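Local coordinates for protein galactose mutarotase related enzyme (Lactobacillus casei, PDB 3Q1N) that probably binds carbohydrate and interconverts sugar anomers, as an isomerase related to galactose mutarotase and the aldose 1-epimerases, at residues L207-N212 with Y238-S243; L140-A145 with V254-G259. All coordinates share one frame; numbering follows the deposited sequence. Where two conformers were deposited one is given.

Interaction 1: residues L207-N212 with Y238-S243; sequences LVILAN and YLTIWS
Ile209 and Thr240 stand side by side on one face of the sheet, pointing the same way, at a non-hydrogen-bonded antiparallel pair where the CA atoms come within 4.2 Å. Thr240 OG1 sits against both branches of Ile209, 3.4 Å from CG1 and CG2 alike. This hydroxyl is buried and finds no polar partner, so the threonine serves here as a compact, branched strand residue. Its methyl CG2, anti to the backbone N, is carried to Leu207 CB (3.8 Å), whose side chain crosses it obliquely. Two residues before Thr240, Tyr238 CB meets Ile209 CG2, while Leu210 O and Ala211 O lie at the edge of the tyrosine ring. The pairing belongs to the central, curled antiparallel sheet of this galactose mutarotase-like fold, and strand 171-175 flanks 208-210 on its other side. Val208 and Ile241 form a hydrogen-bonded pair, the bond from Val208 N to Ile241 O running almost straight at 178°. On their face, shared with Leu210 and Leu239, one of two Ile241 conformers leans CD1 toward Leu210 CG, a doubtful detail. Aliphatic chains suit this buried face, where beta-branched Val208 and Ile241 favour the extended backbone and Leu202 and Leu203 of the short helix 200-203 pack on Val208.

Interaction 2: residues L140-A145 with V254-G259; sequences LGFHPA and VEPFDG. With EDO (1,2-ethanediol), chain J; EDO (1,2-ethanediol), chain N.
The imidazole of His143 carries the carboxylate of Glu255 on one face, the two planes only 28° apart and the side chains pointing the same way. Glu255 OE2 lies 3.1 Å above the ring plane, offset toward the rim near CE1, so this is a stack and not a hydrogen bond. The ring edge is used instead by a bound 1,2-ethanediol, probably from the crystallisation liquor: His143 NE2 donates in plane to its O2 (2.7 Å), and its O1 donates to Glu255 OE1 (2.7 Å). One small diol thus bridges both groups, consistent with a polyol-binding pocket such as a sugar mutarotase needs. Glu255 reaches the ring through an extended chain beyond CG (chi2 169°). An alanine in place of His143 would probably leave the diol without its NE2 donor and Glu255 without the flat group stacked on its carboxylate. The diol's O1 also lies at the edge of the Phe257 ring. On the other side of strand 140-142, Pro144 CD rests 3.5 Å above the centre of the Phe142 ring, while Pro256 CD approaches that ring obliquely. Proline has no N-H to return to the neighbouring Phe142 O, which instead lies against Pro256 CD, so this pair keeps a single bond, from Phe142 N to Pro256 O (3.0 Å). Gly141 faces Phe257, where a CB would press tightly on CD1 of the phenylalanine. Leu140 and Asp258 bond in both directions, and Val254 N reaches Pro144 O. Trp42 and Trp242 also meet the His143 ring. Strand 48-49 runs along the far side of 136-147, strand 238-242 flanks 251-258, and strand 284-293 of the large sheet packs through Leu289 on Phe142 and Pro256.

Followed from the N terminus, the chain first lays down 140-145 and then, after strands of the large sheet, reaches 207-212. The first contact to close is interaction 1, when 238-243 pairs with 207-212 after an excursion of 25 residues. The strand at 254-259 comes soon afterwards and returns to 140-145, closing the 108-residue loop of interaction 2, within which interaction 1 lies whole; the two nest and do not cross. Strands 238-242 and 251-258 are neighbours, joined by probable hydrogen bonds from Glu255 N to Thr240 O (2.7 Å) and Phe257 N to Tyr238 O. The central sheet therefore continues from 208-210 across to 136-147.

Interaction 1: residues L207-N212 with Y238-S243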
loop_
_atom_site.group_PDB
_atom_site.type_symbol
_atom_site.label_atom_id
_atom_site.label_comp_id
_atom_site.label_asym_id
_atom_site.label_seq_id
_atom_site.Cartn_x
_atom_site.Cartn_y
_atom_site.Cartn_z
ATOM N N LEU A 207 -10.231 7.505 2.691
ATOM C CA LEU A 207 -9.518 6.815 1.631
ATOM C C LEU A 207 -10.393 6.588 0.358
ATOM O O LEU A 207 -11.595 6.293 0.453
ATOM C CB LEU A 207 -8.991 5.485 2.167
ATOM C CG LEU A 207 -9.950 4.321 2.441
ATOM C CD1 LEU A 207 -9.128 3.097 2.808
ATOM C CD2 LEU A 207 -11.009 4.631 3.538
ATOM N N VAL A 208 -9.786 6.801 -0.818
ATOM C CA VAL A 208 -10.409 6.588 -2.119
ATOM C C VAL A 208 -9.803 5.335 -2.764
ATOM O O VAL A 208 -8.663 5.329 -3.224
ATOM C CB VAL A 208 -10.193 7.823 -3.045
ATOM C CG1 VAL A 208 -10.815 7.586 -4.462
ATOM C CG2 VAL A 208 -10.820 9.096 -2.395
ATOM N N ILE A 209 -10.553 4.249 -2.733
ATOM C CA ILE A 209 -10.078 2.960 -3.251
ATOM C C ILE A 209 -10.570 2.745 -4.679
ATOM O O ILE A 209 -11.733 2.432 -4.881
ATOM C CB ILE A 209 -10.556 1.771 -2.383
ATOM C CG1 ILE A 209 -10.304 2.025 -0.909
ATOM C CG2 ILE A 209 -9.857 0.486 -2.865
ATOM C CD1 ILE A 209 -10.983 0.974 0.027
ATOM N N LEU A 210 -9.704 2.923 -5.664
ATOM C CA LEU A 210 -10.091 2.736 -7.066
ATOM C C LEU A 210 -10.349 1.270 -7.366
ATOM O O LEU A 210 -9.520 0.384 -7.063
ATOM C CB LEU A 210 -8.995 3.246 -8.028
ATOM C CG LEU A 210 -8.589 4.705 -7.851
ATOM C CD1 LEU A 210 -7.515 5.047 -8.900
ATOM C CD2 LEU A 210 -9.758 5.650 -8.005
ATOM N N ALA A 211 -11.504 1.024 -7.965
ATOM C CA ALA A 211 -11.999 -0.311 -8.241
ATOM C C ALA A 211 -11.588 -0.846 -9.605
ATOM O O ALA A 211 -11.806 -2.037 -9.877
ATOM C CB ALA A 211 -13.511 -0.327 -8.120
ATOM N N ASN A 212 -10.997 0.002 -10.457
ATOM C CA ASN A 212 -10.718 -0.370 -11.847
ATOM C C ASN A 212 -9.438 -1.195 -11.956
ATOM O O ASN A 212 -8.334 -0.658 -12.053
ATOM C CB ASN A 212 -10.671 0.881 -12.757
ATOM C CG ASN A 212 -11.882 1.763 -12.611
ATOM O OD1 ASN A 212 -12.028 2.437 -11.613
ATOM N ND2 ASN A 212 -12.720 1.838 -13.653
ATOM N N TYR A 238 -6.388 -3.244 -6.829
ATOM C CA TYR A 238 -6.956 -1.950 -6.381
ATOM C C TYR A 238 -5.835 -0.973 -6.032
ATOM O O TYR A 238 -4.680 -1.382 -5.868
ATOM C CB TYR A 238 -7.901 -2.176 -5.186
ATOM C CG TYR A 238 -8.864 -3.308 -5.412
ATOM C CD1 TYR A 238 -9.757 -3.263 -6.449
ATOM C CD2 TYR A 238 -8.823 -4.467 -4.617
ATOM C CE1 TYR A 238 -10.617 -4.280 -6.701
ATOM C CE2 TYR A 238 -9.728 -5.515 -4.868
ATOM C CZ TYR A 238 -10.630 -5.370 -5.897
ATOM O OH TYR A 238 -11.527 -6.361 -6.224
ATOM N N LEU A 239 -6.186 0.314 -5.941
ATOM C CA LEU A 239 -5.225 1.388 -5.746
ATOM C C LEU A 239 -5.879 2.454 -4.921
ATOM O O LEU A 239 -6.918 2.989 -5.337
ATOM C CB LEU A 239 -4.762 1.977 -7.092
ATOM C CG LEU A 239 -3.592 2.972 -6.994
ATOM C CD1 LEU A 239 -2.313 2.301 -6.468
ATOM C CD2 LEU A 239 -3.335 3.633 -8.391
ATOM N N THR A 240 -5.281 2.799 -3.787
ATOM C CA THR A 240 -5.936 3.685 -2.837
ATOM C C THR A 240 -5.193 5.007 -2.668
ATOM O O THR A 240 -3.976 5.028 -2.543
ATOM C CB THR A 240 -6.100 2.990 -1.491
ATOM O OG1 THR A 240 -6.960 1.857 -1.675
ATOM C CG2 THR A 240 -6.712 3.906 -0.443
ATOM N N ILE A 241 -5.950 6.104 -2.681
ATOM C CA ILE A 241 -5.399 7.431 -2.441
ATOM C C ILE A 241 -5.869 7.895 -1.064
ATOM O O ILE A 241 -7.052 7.745 -0.719
ATOM C CB ILE A 241 -5.851 8.434 -3.515
ATOM C CG1 ILE A 241 -5.587 7.880 -4.926
ATOM C CG2 ILE A 241 -5.132 9.788 -3.335
ATOM C CD1 ILE A 241 -6.785 7.108 -5.545
ATOM N N TRP A 242 -4.945 8.440 -0.280
ATOM C CA TRP A 242 -5.216 8.870 1.118
ATOM C C TRP A 242 -4.322 10.026 1.533
ATOM O O TRP A 242 -3.164 10.081 1.173
ATOM C CB TRP A 242 -5.018 7.697 2.103
ATOM C CG TRP A 242 -5.111 8.119 3.519
ATOM C CD1 TRP A 242 -6.244 8.465 4.219
ATOM C CD2 TRP A 242 -4.023 8.318 4.408
ATOM N NE1 TRP A 242 -5.913 8.846 5.493
ATOM C CE2 TRP A 242 -4.558 8.750 5.639
ATOM C CE3 TRP A 242 -2.634 8.143 4.293
ATOM C CZ2 TRP A 242 -3.751 9.030 6.746
ATOM C CZ3 TRP A 242 -1.846 8.387 5.382
ATOM C CH2 TRP A 242 -2.409 8.840 6.605
ATOM N N SER A 243 -4.900 10.987 2.246
ATOM C CA SER A 243 -4.138 11.993 2.976
ATOM C C SER A 243 -4.919 12.333 4.230
ATOM O O SER A 243 -6.144 12.330 4.197
ATOM C CB SER A 243 -3.957 13.248 2.143
ATOM O OG SER A 243 -2.978 14.065 2.731
#

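Interaction 2: residues L140-A145 with V254-G259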
loop_
_atom_site.group_PDB
_atom_site.type_symbol
_atom_site.label_atom_id
_atom_site.label_comp_id
_atom_site.label_asym_id
_atom_site.label_seq_id
_atom_site.Cartn_x
_atom_site.Cartn_y
_atom_site.Cartn_z
ATOM N N LEU A 140 -2.676 -8.404 0.865
ATOM C CA LEU A 140 -1.343 -7.773 0.904
ATOM C C LEU A 140 -1.441 -6.405 0.261
ATOM O O LEU A 140 -1.959 -6.270 -0.850
ATOM C CB LEU A 140 -0.305 -8.627 0.151
ATOM C CG LEU A 140 1.146 -8.086 0.194
ATOM C CD1 LEU A 140 1.428 -7.003 -0.810
ATOM C CD2 LEU A 140 1.480 -7.585 1.565
ATOM N N GLY A 141 -0.962 -5.384 0.957
ATOM C CA GLY A 141 -0.906 -4.036 0.379
ATOM C C GLY A 141 0.386 -3.322 0.754
ATOM O O GLY A 141 1.146 -3.771 1.635
ATOM N N PHE A 142 0.643 -2.225 0.060
ATOM C CA PHE A 142 1.817 -1.365 0.286
ATOM C C PHE A 142 1.252 0.082 0.379
ATOM O O PHE A 142 0.415 0.471 -0.449
ATOM C CB PHE A 142 2.764 -1.575 -0.897
ATOM C CG PHE A 142 3.972 -0.647 -0.950
ATOM C CD1 PHE A 142 4.753 -0.352 0.151
ATOM C CD2 PHE A 142 4.335 -0.133 -2.156
ATOM C CE1 PHE A 142 5.842 0.470 0.039
ATOM C CE2 PHE A 142 5.416 0.671 -2.289
ATOM C CZ PHE A 142 6.177 0.981 -1.202
ATOM N N HIS A 143 1.698 0.854 1.360
ATOM C CA HIS A 143 1.082 2.114 1.800
ATOM C C HIS A 143 2.060 3.321 1.773
ATOM O O HIS A 143 2.208 4.029 2.757
ATOM C CB HIS A 143 0.576 1.834 3.256
ATOM C CG HIS A 143 -0.436 2.808 3.810
ATOM N ND1 HIS A 143 -0.157 4.136 4.048
ATOM C CD2 HIS A 143 -1.685 2.600 4.288
ATOM C CE1 HIS A 143 -1.203 4.719 4.614
ATOM N NE2 HIS A 143 -2.142 3.804 4.791
ATOM N N PRO A 144 2.698 3.612 0.615
ATOM C CA PRO A 144 3.682 4.710 0.596
ATOM C C PRO A 144 3.010 6.068 0.574
ATOM O O PRO A 144 2.075 6.270 -0.180
ATOM C CB PRO A 144 4.417 4.480 -0.718
ATOM C CG PRO A 144 3.463 3.751 -1.577
ATOM C CD PRO A 144 2.774 2.825 -0.624
ATOM N N ALA A 145 3.530 6.990 1.356
ATOM C CA ALA A 145 3.102 8.392 1.331
ATOM C C ALA A 145 4.198 9.172 0.598
ATOM O O ALA A 145 5.376 9.057 0.910
ATOM C CB ALA A 145 2.963 8.916 2.723
ATOM N N VAL A 254 -0.408 6.821 -2.191
ATOM C CA VAL A 254 -0.960 6.139 -3.363
ATOM C C VAL A 254 -0.551 4.701 -3.168
ATOM O O VAL A 254 0.635 4.372 -3.239
ATOM C CB VAL A 254 -0.449 6.740 -4.703
ATOM C CG1 VAL A 254 -1.216 6.057 -5.875
ATOM C CG2 VAL A 254 -0.645 8.292 -4.732
ATOM N N GLU A 255 -1.540 3.850 -2.854
ATOM C CA GLU A 255 -1.324 2.608 -2.149
ATOM C C GLU A 255 -1.803 1.393 -2.927
ATOM O O GLU A 255 -3.015 1.179 -3.075
ATOM C CB GLU A 255 -2.045 2.673 -0.800
ATOM C CG GLU A 255 -1.832 3.979 0.020
ATOM C CD GLU A 255 -2.777 4.083 1.196
ATOM O OE1 GLU A 255 -3.606 3.161 1.390
ATOM O OE2 GLU A 255 -2.722 5.093 1.939
ATOM N N PRO A 256 -0.864 0.601 -3.462
ATOM C CA PRO A 256 -1.291 -0.599 -4.165
ATOM C C PRO A 256 -1.910 -1.617 -3.192
ATOM O O PRO A 256 -1.267 -1.958 -2.197
ATOM C CB PRO A 256 0.011 -1.118 -4.797
ATOM C CG PRO A 256 0.915 0.087 -4.918
ATOM C CD PRO A 256 0.584 0.872 -3.666
ATOM N N PHE A 257 -3.109 -2.103 -3.521
ATOM C CA PHE A 257 -3.875 -3.048 -2.671
ATOM C C PHE A 257 -4.156 -4.354 -3.422
ATOM O O PHE A 257 -4.823 -4.351 -4.489
ATOM C CB PHE A 257 -5.259 -2.491 -2.270
ATOM C CG PHE A 257 -5.297 -1.518 -1.077
ATOM C CD1 PHE A 257 -4.172 -0.953 -0.505
ATOM C CD2 PHE A 257 -6.526 -1.153 -0.579
ATOM C CE1 PHE A 257 -4.287 -0.056 0.564
ATOM C CE2 PHE A 257 -6.629 -0.275 0.474
ATOM C CZ PHE A 257 -5.539 0.275 1.043
ATOM N N ASP A 258 -3.683 -5.467 -2.857
ATOM C CA ASP A 258 -4.184 -6.813 -3.221
ATOM C C ASP A 258 -5.091 -7.321 -2.090
ATOM O O ASP A 258 -4.770 -8.262 -1.401
ATOM C CB ASP A 258 -3.016 -7.767 -3.489
ATOM C CG ASP A 258 -3.467 -9.115 -4.037
ATOM O OD1 ASP A 258 -4.582 -9.204 -4.617
ATOM O OD2 ASP A 258 -2.674 -10.091 -3.894
ATOM N N GLY A 259 -6.229 -6.638 -1.932
ATOM C CA GLY A 259 -7.170 -6.873 -0.860
ATOM C C GLY A 259 -7.879 -5.567 -0.572
ATOM O O GLY A 259 -7.688 -4.569 -1.267
HETATM C C1 EDO J . -5.439 4.573 3.817
HETATM O O1 EDO J . -5.212 3.169 3.586
HETATM C C2 EDO J . -5.579 4.917 5.282
HETATM O O2 EDO J . -4.396 4.554 6.031
HETATM C C1 EDO N . -5.856 -10.615 -7.588
HETATM O O1 EDO N . -6.378 -10.725 -6.247
HETATM C C2 EDO N . -5.024 -11.842 -7.907
HETATM O O2 EDO N . -3.709 -11.660 -7.397
#